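Local coordinates for vacuolar protein sorting-associated protein VTA1 (Saccharomyces cerevisiae, PDB 2RKK) that takes part in cargo sorting into multivesicular bodies at the endosome, probably by engaging other components of that pathway through its all-helical, MIT-motif N-terminal domain, at residues Y26-Y31 and I126-C131; L35-E40 and A48-L53; H85-A90 and H134-N139. All coordinates share one frame; numbering follows the deposited sequence.

Contact 1. Residues Y26-Y31 and I126-C131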
loop_
_atom_site.group_PDB
_atom_site.type_symbol
_atom_site.label_atom_id
_atom_site.label_comp_id
_atom_site.label_asym_id
_atom_site.label_seq_id
_atom_site.Cartn_x
_atom_site.Cartn_y
_atom_site.Cartn_z
ATOM N N TYR A 26 -7.694 -2.200 6.224
ATOM C CA TYR A 26 -8.662 -3.287 6.138
ATOM C C TYR A 26 -8.302 -4.323 7.197
ATOM O O TYR A 26 -9.085 -4.612 8.102
ATOM C CB TYR A 26 -8.603 -3.926 4.749
ATOM C CG TYR A 26 -9.355 -5.235 4.623
ATOM C CD1 TYR A 26 -10.766 -5.276 4.724
ATOM C CD2 TYR A 26 -8.665 -6.426 4.335
ATOM C CE1 TYR A 26 -11.474 -6.468 4.526
ATOM C CE2 TYR A 26 -9.351 -7.621 4.138
ATOM C CZ TYR A 26 -10.759 -7.639 4.229
ATOM O OH TYR A 26 -11.448 -8.814 3.998
ATOM N N TYR A 27 -7.091 -4.858 7.070
ATOM C CA TYR A 27 -6.574 -5.865 7.975
ATOM C C TYR A 27 -6.422 -5.403 9.409
ATOM O O TYR A 27 -6.558 -6.207 10.341
ATOM C CB TYR A 27 -5.270 -6.404 7.411
ATOM C CG TYR A 27 -5.543 -7.282 6.216
ATOM C CD1 TYR A 27 -5.090 -6.945 4.939
ATOM C CD2 TYR A 27 -6.268 -8.457 6.363
ATOM C CE1 TYR A 27 -5.353 -7.776 3.840
ATOM C CE2 TYR A 27 -6.534 -9.283 5.284
ATOM C CZ TYR A 27 -6.076 -8.945 4.035
ATOM O OH TYR A 27 -6.330 -9.798 2.993
ATOM N N LEU A 28 -6.140 -4.116 9.587
ATOM C CA LEU A 28 -6.029 -3.564 10.926
ATOM C C LEU A 28 -7.380 -3.722 11.584
ATOM O O LEU A 28 -7.473 -4.022 12.770
ATOM C CB LEU A 28 -5.669 -2.090 10.862
ATOM C CG LEU A 28 -4.175 -1.825 10.807
ATOM C CD1 LEU A 28 -3.913 -0.320 10.778
ATOM C CD2 LEU A 28 -3.525 -2.474 12.017
ATOM N N GLN A 29 -8.438 -3.542 10.805
ATOM C CA GLN A 29 -9.787 -3.637 11.352
ATOM C C GLN A 29 -10.153 -5.043 11.702
ATOM O O GLN A 29 -10.680 -5.327 12.780
ATOM C CB GLN A 29 -10.792 -3.100 10.348
ATOM C CG GLN A 29 -10.725 -1.617 10.207
ATOM C CD GLN A 29 -11.450 -1.136 8.992
ATOM O OE1 GLN A 29 -12.674 -1.060 8.975
ATOM N NE2 GLN A 29 -10.695 -0.828 7.942
ATOM N N LEU A 30 -9.892 -5.916 10.741
ATOM C CA LEU A 30 -10.166 -7.338 10.868
ATOM C C LEU A 30 -9.481 -7.834 12.134
ATOM O O LEU A 30 -10.019 -8.662 12.875
ATOM C CB LEU A 30 -9.612 -8.047 9.638
ATOM C CG LEU A 30 -10.218 -9.386 9.282
ATOM C CD1 LEU A 30 -11.731 -9.316 9.303
ATOM C CD2 LEU A 30 -9.712 -9.760 7.896
ATOM N N TYR A 31 -8.285 -7.300 12.363
ATOM C CA TYR A 31 -7.487 -7.620 13.529
ATOM C C TYR A 31 -8.257 -7.115 14.770
ATOM O O TYR A 31 -8.596 -7.913 15.647
ATOM C CB TYR A 31 -6.081 -6.977 13.373
ATOM C CG TYR A 31 -5.205 -6.966 14.623
ATOM C CD1 TYR A 31 -5.158 -8.071 15.492
ATOM C CD2 TYR A 31 -4.437 -5.838 14.947
ATOM C CE1 TYR A 31 -4.384 -8.051 16.660
ATOM C CE2 TYR A 31 -3.652 -5.806 16.104
ATOM C CZ TYR A 31 -3.641 -6.923 16.958
ATOM O OH TYR A 31 -2.913 -6.916 18.127
ATOM N N ILE A 126 3.961 -1.504 16.471
ATOM C CA ILE A 126 3.557 -2.528 17.413
ATOM C C ILE A 126 2.191 -3.106 16.973
ATOM O O ILE A 126 2.010 -4.319 16.972
ATOM C CB ILE A 126 3.502 -1.934 18.869
ATOM C CG1 ILE A 126 4.933 -1.613 19.320
ATOM C CG2 ILE A 126 2.857 -2.912 19.852
ATOM C CD1 ILE A 126 5.042 -0.940 20.679
ATOM N N ASP A 127 1.247 -2.256 16.569
ATOM C CA ASP A 127 -0.057 -2.750 16.129
ATOM C C ASP A 127 0.004 -3.487 14.785
ATOM O O ASP A 127 -0.707 -4.469 14.578
ATOM C CB ASP A 127 -1.080 -1.611 16.036
ATOM C CG ASP A 127 -1.433 -1.002 17.406
ATOM O OD1 ASP A 127 -1.573 -1.756 18.392
ATOM O OD2 ASP A 127 -1.584 0.234 17.485
ATOM N N LEU A 128 0.828 -3.008 13.859
ATOM C CA LEU A 128 0.964 -3.672 12.566
ATOM C C LEU A 128 1.549 -5.054 12.817
ATOM O O LEU A 128 1.010 -6.063 12.361
ATOM C CB LEU A 128 1.894 -2.886 11.630
ATOM C CG LEU A 128 1.346 -1.538 11.179
ATOM C CD1 LEU A 128 2.444 -0.751 10.481
ATOM C CD2 LEU A 128 0.161 -1.755 10.249
ATOM N N PHE A 129 2.669 -5.095 13.533
ATOM C CA PHE A 129 3.293 -6.370 13.855
ATOM C C PHE A 129 2.291 -7.305 14.544
ATOM O O PHE A 129 2.136 -8.460 14.151
ATOM C CB PHE A 129 4.529 -6.163 14.742
ATOM C CG PHE A 129 5.746 -5.697 13.983
ATOM C CD1 PHE A 129 6.505 -4.617 14.433
ATOM C CD2 PHE A 129 6.128 -6.333 12.798
ATOM C CE1 PHE A 129 7.625 -4.179 13.706
ATOM C CE2 PHE A 129 7.243 -5.903 12.067
ATOM C CZ PHE A 129 7.993 -4.824 12.522
ATOM N N SER A 130 1.597 -6.792 15.557
ATOM C CA SER A 130 0.606 -7.577 16.294
ATOM C C SER A 130 -0.487 -8.118 15.388
ATOM O O SER A 130 -0.965 -9.249 15.556
ATOM C CB SER A 130 -0.040 -6.728 17.376
ATOM O OG SER A 130 0.932 -6.277 18.289
ATOM N N CYS A 131 -0.891 -7.281 14.442
ATOM C CA CYS A 131 -1.920 -7.628 13.488
ATOM C C CYS A 131 -1.431 -8.819 12.679
ATOM O O CYS A 131 -2.098 -9.848 12.626
ATOM C CB CYS A 131 -2.202 -6.417 12.592
ATOM S SG CYS A 131 -3.165 -6.753 11.116
#
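The steep helix-helix crossing at the heart of this all-helical MIT-motif domain brings residues 26-31 of helix 22-36 against residues 126-131 of helix 116-135. Near the crossing the two axes approach to 9.9 Å, with their N-to-C directions 71° apart. Helices meeting so obliquely share a compact patch, and one large flat side chain makes the largest contribution to it. Tyr31 has CG anti to its backbone N (chi1 168°), which sends the ring out towards the second helix and lays one face on that helix's backbone. Cys131 CA sits 3.5 Å from the Tyr31 ring centroid, only 14° off the normal, a CH-pi contact over the face. Farther out along the ring, the carbonyl carbon of Ser130 lies over the same face, while Tyr31 OH reaches the CB of Ser130. Small residues suit these two positions, since a bulkier side chain at either would probably hold the ring off the helix. The thiol of Cys131 makes an oblique sulfur-aromatic contact, with SG 4.8 Å from the Tyr31 ring centroid. An alanine in place of Tyr31 would probably loosen the crossing, because the ring that covers Ser130 and Cys131 would be gone. Beside the ring, Leu28 adds a branched apolar end: its CD2 lies 4.2 Å from Leu128 CD2 and equally far from Cys131 CB. Two of the polar side chains find partners outside these segments. The carboxylate of Asp127 turns to Arg8 in a salt bridge, and Tyr27 OH bonds to Leu83 O. Ser130 folds its hydroxyl back on its own helix, where Ser130 OG donates to Ile126 O at 2.6 Å from above the carbonyl plane, on an oxygen that already accepts from Ser130 N.

Contact 2. Residues L35-E40 and A48-L53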
loop_
_atom_site.group_PDB
_atom_site.type_symbol
_atom_site.label_atom_id
_atom_site.label_comp_id
_atom_site.label_asym_id
_atom_site.label_seq_id
_atom_site.Cartn_x
_atom_site.Cartn_y
_atom_site.Cartn_z
ATOM N N LEU A 35 -9.791 -9.084 18.070
ATOM C CA LEU A 35 -9.345 -8.628 19.363
ATOM C C LEU A 35 -10.526 -8.437 20.326
ATOM O O LEU A 35 -10.435 -8.782 21.497
ATOM C CB LEU A 35 -8.594 -7.318 19.181
ATOM C CG LEU A 35 -7.337 -7.124 19.997
ATOM C CD1 LEU A 35 -6.359 -8.263 19.809
ATOM C CD2 LEU A 35 -6.750 -5.817 19.586
ATOM N N ILE A 36 -11.630 -7.889 19.820
ATOM C CA ILE A 36 -12.845 -7.638 20.607
ATOM C C ILE A 36 -13.624 -8.929 20.880
ATOM O O ILE A 36 -14.048 -9.196 22.006
ATOM C CB ILE A 36 -13.772 -6.629 19.853
ATOM C CG1 ILE A 36 -13.100 -5.254 19.840
ATOM C CG2 ILE A 36 -15.172 -6.576 20.492
ATOM C CD1 ILE A 36 -13.734 -4.245 18.912
ATOM N N LEU A 37 -13.801 -9.719 19.830
ATOM C CA LEU A 37 -14.521 -10.973 19.921
ATOM C C LEU A 37 -13.712 -12.030 20.678
ATOM O O LEU A 37 -14.165 -13.159 20.850
ATOM C CB LEU A 37 -14.867 -11.466 18.507
ATOM C CG LEU A 37 -15.789 -10.543 17.698
ATOM C CD1 LEU A 37 -15.796 -10.914 16.224
ATOM C CD2 LEU A 37 -17.192 -10.616 18.276
ATOM N N SER A 38 -12.517 -11.668 21.138
ATOM C CA SER A 38 -11.682 -12.625 21.864
ATOM C C SER A 38 -11.914 -12.513 23.366
ATOM O O SER A 38 -11.582 -13.426 24.127
ATOM C CB SER A 38 -10.202 -12.381 21.566
ATOM O OG SER A 38 -9.747 -11.226 22.241
ATOM N N GLU A 39 -12.479 -11.383 23.787
ATOM C CA GLU A 39 -12.769 -11.135 25.196
ATOM C C GLU A 39 -14.135 -11.675 25.568
ATOM O O GLU A 39 -15.166 -11.177 25.100
ATOM C CB GLU A 39 -12.694 -9.639 25.504
ATOM C CG GLU A 39 -11.282 -9.090 25.479
ATOM C CD GLU A 39 -10.453 -9.520 26.678
ATOM O OE1 GLU A 39 -10.709 -9.008 27.797
ATOM O OE2 GLU A 39 -9.550 -10.372 26.496
ATOM N N GLU A 40 -14.112 -12.703 26.417
ATOM C CA GLU A 40 -15.296 -13.406 26.913
ATOM C C GLU A 40 -16.205 -12.530 27.747
ATOM O O GLU A 40 -17.324 -12.916 28.079
ATOM C CB GLU A 40 -14.842 -14.593 27.749
ATOM C CG GLU A 40 -13.959 -15.531 26.978
ATOM C CD GLU A 40 -13.365 -16.616 27.837
ATOM O OE1 GLU A 40 -12.584 -16.273 28.753
ATOM O OE2 GLU A 40 -13.695 -17.803 27.611
ATOM N N ALA A 48 -20.985 -3.042 19.766
ATOM C CA ALA A 48 -21.388 -2.141 18.701
ATOM C C ALA A 48 -20.195 -1.952 17.786
ATOM O O ALA A 48 -20.348 -1.792 16.568
ATOM C CB ALA A 48 -21.824 -0.807 19.273
ATOM N N LEU A 49 -19.000 -1.990 18.368
ATOM C CA LEU A 49 -17.788 -1.806 17.576
ATOM C C LEU A 49 -17.564 -2.977 16.609
ATOM O O LEU A 49 -17.305 -2.764 15.419
ATOM C CB LEU A 49 -16.588 -1.599 18.509
ATOM C CG LEU A 49 -15.309 -0.969 17.921
ATOM C CD1 LEU A 49 -15.612 0.144 16.939
ATOM C CD2 LEU A 49 -14.481 -0.474 19.078
ATOM N N ALA A 50 -17.678 -4.203 17.121
ATOM C CA ALA A 50 -17.520 -5.395 16.295
ATOM C C ALA A 50 -18.384 -5.277 15.035
ATOM O O ALA A 50 -17.893 -5.448 13.910
ATOM C CB ALA A 50 -17.921 -6.638 17.085
ATOM N N THR A 51 -19.667 -4.969 15.243
ATOM C CA THR A 51 -20.653 -4.817 14.168
ATOM C C THR A 51 -20.248 -3.745 13.166
ATOM O O THR A 51 -20.287 -3.960 11.946
ATOM C CB THR A 51 -22.042 -4.447 14.740
ATOM O OG1 THR A 51 -22.486 -5.476 15.638
ATOM C CG2 THR A 51 -23.066 -4.280 13.617
ATOM N N GLU A 52 -19.857 -2.589 13.690
ATOM C CA GLU A 52 -19.441 -1.473 12.854
ATOM C C GLU A 52 -18.235 -1.897 12.041
ATOM O O GLU A 52 -18.164 -1.639 10.837
ATOM C CB GLU A 52 -19.101 -0.279 13.739
ATOM C CG GLU A 52 -18.860 0.997 12.977
ATOM C CD GLU A 52 -18.949 2.214 13.874
ATOM O OE1 GLU A 52 -18.873 3.348 13.342
ATOM O OE2 GLU A 52 -19.098 2.041 15.114
ATOM N N LEU A 53 -17.296 -2.562 12.712
ATOM C CA LEU A 53 -16.076 -3.047 12.062
ATOM C C LEU A 53 -16.395 -4.064 10.952
ATOM O O LEU A 53 -15.939 -3.903 9.817
ATOM C CB LEU A 53 -15.129 -3.641 13.119
ATOM C CG LEU A 53 -14.230 -2.607 13.829
ATOM C CD1 LEU A 53 -13.608 -3.180 15.110
ATOM C CD2 LEU A 53 -13.133 -2.184 12.847
#
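Leu35 O, a carbonyl oxygen near the C-terminal end of helix 22-36, receives one bond from within the two segments: Ser38 OG donates to it at 2.6 Å. The hydroxyl comes from above the carbonyl plane, 43° out of it, with a C=O...O angle of 123°, so it is not aligned with a lone pair. Serine suits the place because its short side chain can fold straight back over the turn it belongs to. The next carbonyl is held by the backbone itself. Glu39 N donates to Ile36 O at 3.2 Å, closing a type I beta turn from Ile36 to Glu39 that takes the chain off the helix. What follows is a helical hairpin: a short connection leads into helix 44-62, which runs back roughly antiparallel to helix 22-36, and residues 48-53 return to face the turn. Between the two segments the contact is apolar. Ile36 has CG1 beside its backbone N and anti to the carbonyl carbon, which carries CD1 out as the probing tip. That methyl meets Leu49 CG at 3.8 Å, the two side chains crossing at about a right angle, and it also touches Leu53 CD1 at 4.0 Å. Leucines one helical turn apart thus present adjoining apolar surface to a single methyl. Ala50, the residue after Leu49 and so to one side of this pair, suits the closest backbone approach, where its CA lies 6.7 Å from Ile36 CA; its small CB leaves room for Ile36 CG2 at 4.4 Å. From the exposed margin Leu37 swings its end inward, putting CD2 4.2 Å from Ala50 CB. Helix 2-18 covers another side of the hairpin, with Ala6 against Ile36 and Val10 against Leu53.

Contact 3. Residues H85-A90 and H134-N139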
loop_
_atom_site.group_PDB
_atom_site.type_symbol
_atom_site.label_atom_id
_atom_site.label_comp_id
_atom_site.label_asym_id
_atom_site.label_seq_id
_atom_site.Cartn_x
_atom_site.Cartn_y
_atom_site.Cartn_z
ATOM N N HIS A 85 -8.030 -11.937 -1.111
ATOM C CA HIS A 85 -8.450 -13.324 -1.199
ATOM C C HIS A 85 -7.324 -14.296 -0.852
ATOM O O HIS A 85 -7.593 -15.368 -0.317
ATOM C CB HIS A 85 -9.024 -13.624 -2.594
ATOM C CG HIS A 85 -10.302 -12.895 -2.879
ATOM N ND1 HIS A 85 -11.396 -12.955 -2.042
ATOM C CD2 HIS A 85 -10.649 -12.061 -3.889
ATOM C CE1 HIS A 85 -12.359 -12.187 -2.519
ATOM N NE2 HIS A 85 -11.931 -11.633 -3.640
ATOM N N ASP A 86 -6.074 -13.922 -1.132
ATOM C CA ASP A 86 -4.926 -14.792 -0.828
ATOM C C ASP A 86 -4.232 -14.360 0.463
ATOM O O ASP A 86 -3.341 -13.512 0.439
ATOM C CB ASP A 86 -3.898 -14.764 -1.963
ATOM C CG ASP A 86 -2.860 -15.881 -1.843
ATOM O OD1 ASP A 86 -2.568 -16.328 -0.720
ATOM O OD2 ASP A 86 -2.332 -16.309 -2.884
ATOM N N GLN A 87 -4.621 -14.957 1.584
ATOM C CA GLN A 87 -4.035 -14.598 2.871
ATOM C C GLN A 87 -2.510 -14.730 2.916
ATOM O O GLN A 87 -1.850 -14.132 3.771
ATOM C CB GLN A 87 -4.691 -15.428 3.975
ATOM C CG GLN A 87 -6.181 -15.161 4.095
ATOM C CD GLN A 87 -6.503 -13.678 4.257
ATOM O OE1 GLN A 87 -6.260 -13.093 5.314
ATOM N NE2 GLN A 87 -7.037 -13.062 3.202
ATOM N N GLU A 88 -1.965 -15.514 1.986
ATOM C CA GLU A 88 -0.520 -15.745 1.853
ATOM C C GLU A 88 0.124 -14.442 1.384
ATOM O O GLU A 88 1.041 -13.914 2.017
ATOM C CB GLU A 88 -0.286 -16.855 0.810
ATOM C CG GLU A 88 1.065 -16.847 0.077
ATOM C CD GLU A 88 2.175 -17.521 0.860
ATOM O OE1 GLU A 88 3.304 -17.632 0.320
ATOM O OE2 GLU A 88 1.921 -17.943 2.014
ATOM N N LYS A 89 -0.389 -13.934 0.267
ATOM C CA LYS A 89 0.098 -12.706 -0.325
ATOM C C LYS A 89 -0.237 -11.512 0.567
ATOM O O LYS A 89 0.546 -10.567 0.680
ATOM C CB LYS A 89 -0.510 -12.528 -1.723
ATOM C CG LYS A 89 -0.107 -13.631 -2.714
ATOM C CD LYS A 89 -0.777 -13.502 -4.091
ATOM C CE LYS A 89 -0.518 -14.756 -4.957
ATOM N NZ LYS A 89 -1.372 -14.866 -6.190
ATOM N N ALA A 90 -1.396 -11.559 1.212
ATOM C CA ALA A 90 -1.799 -10.479 2.094
ATOM C C ALA A 90 -0.805 -10.365 3.249
ATOM O O ALA A 90 -0.401 -9.261 3.631
ATOM C CB ALA A 90 -3.203 -10.730 2.631
ATOM N N HIS A 134 -1.341 -12.061 14.776
ATOM C CA HIS A 134 -2.655 -12.554 15.135
ATOM C C HIS A 134 -3.437 -13.119 13.952
ATOM O O HIS A 134 -3.928 -14.244 14.017
ATOM C CB HIS A 134 -3.458 -11.445 15.821
ATOM C CG HIS A 134 -4.774 -11.907 16.383
ATOM N ND1 HIS A 134 -5.113 -11.733 17.707
ATOM C CD2 HIS A 134 -5.850 -12.487 15.792
ATOM C CE1 HIS A 134 -6.342 -12.181 17.905
ATOM N NE2 HIS A 134 -6.814 -12.643 16.760
ATOM N N LEU A 135 -3.542 -12.365 12.867
ATOM C CA LEU A 135 -4.308 -12.850 11.732
ATOM C C LEU A 135 -3.716 -14.075 11.057
ATOM O O LEU A 135 -4.446 -14.966 10.620
ATOM C CB LEU A 135 -4.498 -11.735 10.692
ATOM C CG LEU A 135 -5.375 -10.560 11.134
ATOM C CD1 LEU A 135 -5.551 -9.588 9.993
ATOM C CD2 LEU A 135 -6.717 -11.071 11.614
ATOM N N TRP A 136 -2.392 -14.142 11.001
ATOM C CA TRP A 136 -1.735 -15.244 10.316
ATOM C C TRP A 136 -0.761 -16.049 11.156
ATOM O O TRP A 136 0.431 -16.029 10.887
ATOM C CB TRP A 136 -1.020 -14.679 9.089
ATOM C CG TRP A 136 -1.953 -13.908 8.210
ATOM C CD1 TRP A 136 -2.991 -14.414 7.498
ATOM C CD2 TRP A 136 -1.949 -12.495 7.961
ATOM N NE1 TRP A 136 -3.637 -13.415 6.817
ATOM C CE2 TRP A 136 -3.018 -12.221 7.082
ATOM C CE3 TRP A 136 -1.147 -11.432 8.393
ATOM C CZ2 TRP A 136 -3.311 -10.928 6.622
ATOM C CZ3 TRP A 136 -1.434 -10.148 7.935
ATOM C CH2 TRP A 136 -2.505 -9.909 7.060
ATOM N N LYS A 137 -1.255 -16.768 12.157
ATOM C CA LYS A 137 -0.367 -17.566 12.991
ATOM C C LYS A 137 0.194 -18.787 12.258
ATOM O O LYS A 137 1.407 -18.909 12.100
ATOM C CB LYS A 137 -1.094 -18.015 14.254
ATOM C CG LYS A 137 -1.228 -16.936 15.308
ATOM C CD LYS A 137 -1.983 -17.445 16.531
ATOM C CE LYS A 137 -3.485 -17.495 16.268
ATOM N NZ LYS A 137 -4.060 -16.116 16.116
ATOM N N GLU A 138 -0.691 -19.680 11.814
ATOM C CA GLU A 138 -0.299 -20.902 11.097
ATOM C C GLU A 138 0.201 -20.616 9.692
ATOM O O GLU A 138 0.037 -21.437 8.793
ATOM C CB GLU A 138 -1.477 -21.878 10.974
ATOM C CG GLU A 138 -1.909 -22.538 12.266
ATOM C CD GLU A 138 -2.155 -21.532 13.369
ATOM O OE1 GLU A 138 -2.961 -20.594 13.152
ATOM O OE2 GLU A 138 -1.533 -21.683 14.452
ATOM N N ASN A 139 0.785 -19.447 9.489
ATOM C CA ASN A 139 1.303 -19.103 8.180
ATOM C C ASN A 139 2.668 -18.460 8.419
ATOM O O ASN A 139 3.428 -18.220 7.488
ATOM C CB ASN A 139 0.327 -18.146 7.471
ATOM C CG ASN A 139 0.699 -17.882 6.013
ATOM O OD1 ASN A 139 1.092 -18.797 5.278
ATOM N ND2 ASN A 139 0.549 -16.626 5.584
#
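Trp136 NE1 donates to Gln87 OE1 at 3.0 Å, with an N-H...O angle of 158°, and this fairly straight bond is the centre of the contact. The oxygen lies close to the indole plane, as an in-plane N-H requires, although the nitrogen stands above the plane of the Gln87 amide rather than on a lone pair. Tryptophan suits the place because it joins a large apolar surface to one polar N-H, and glutamine because a flexible chain can bring a carbonyl oxygen to meet it. Gln87 bends at chi2 (-53°), which turns its amide oxygen back to the indole N-H; nearer the backbone, its CB lies 3.6 Å from Trp136 NE1. The backbone oxygen of Gln87 is placed over one face of the indole, and the CB of Leu135 covers the opposite face. At the benzo side, Ala90 CB comes to 4.0 Å from Trp136 CZ2, a small residue that lets the ring lie close to the helix. Nearer the surface, Asn139 settles beside Glu88. In the second shell, Asp86 serves as N-cap of the helix that carries Gln87: Glu88 N donates to Asp86 OD1 at 2.9 Å, though the position of this oxygen is less certain. Tyr27 supports both main partners, for its ring meets Trp136 edge-to-face while its hydroxyl makes a weak hydrogen bond with Gln87 NE2. Farther out, Lys89 forms a salt bridge with Glu104 of the second subunit. The contact thus joins the first turn of helix 87-110 to the C-terminal end of helix 116-135, where the chain leaves helical geometry at Trp136, with helix 22-36 packed against both through Tyr27.

In the fold
The centre of contact 1 lies about 3 Å from the centre of the chain, and the other two lie towards the periphery; their centres are about 14 Å (contact 2) and 12 Å (contact 3) from that of contact 1 and about 20 Å from each other. Contacts 1 and 2 share helix 22-36; contacts 1 and 3 share helix 116-135. Along the chain, contact 2 is local and falls wholly within the long span bridged by contact 1, whereas contacts 1 and 3 interleave. Gln29 packs on Leu53, and Tyr27 packs on Ala90 and Leu135. Helix 22-36 is therefore tied both to its neighbour in sequence and to distant helices, linking early and late parts of one helical domain.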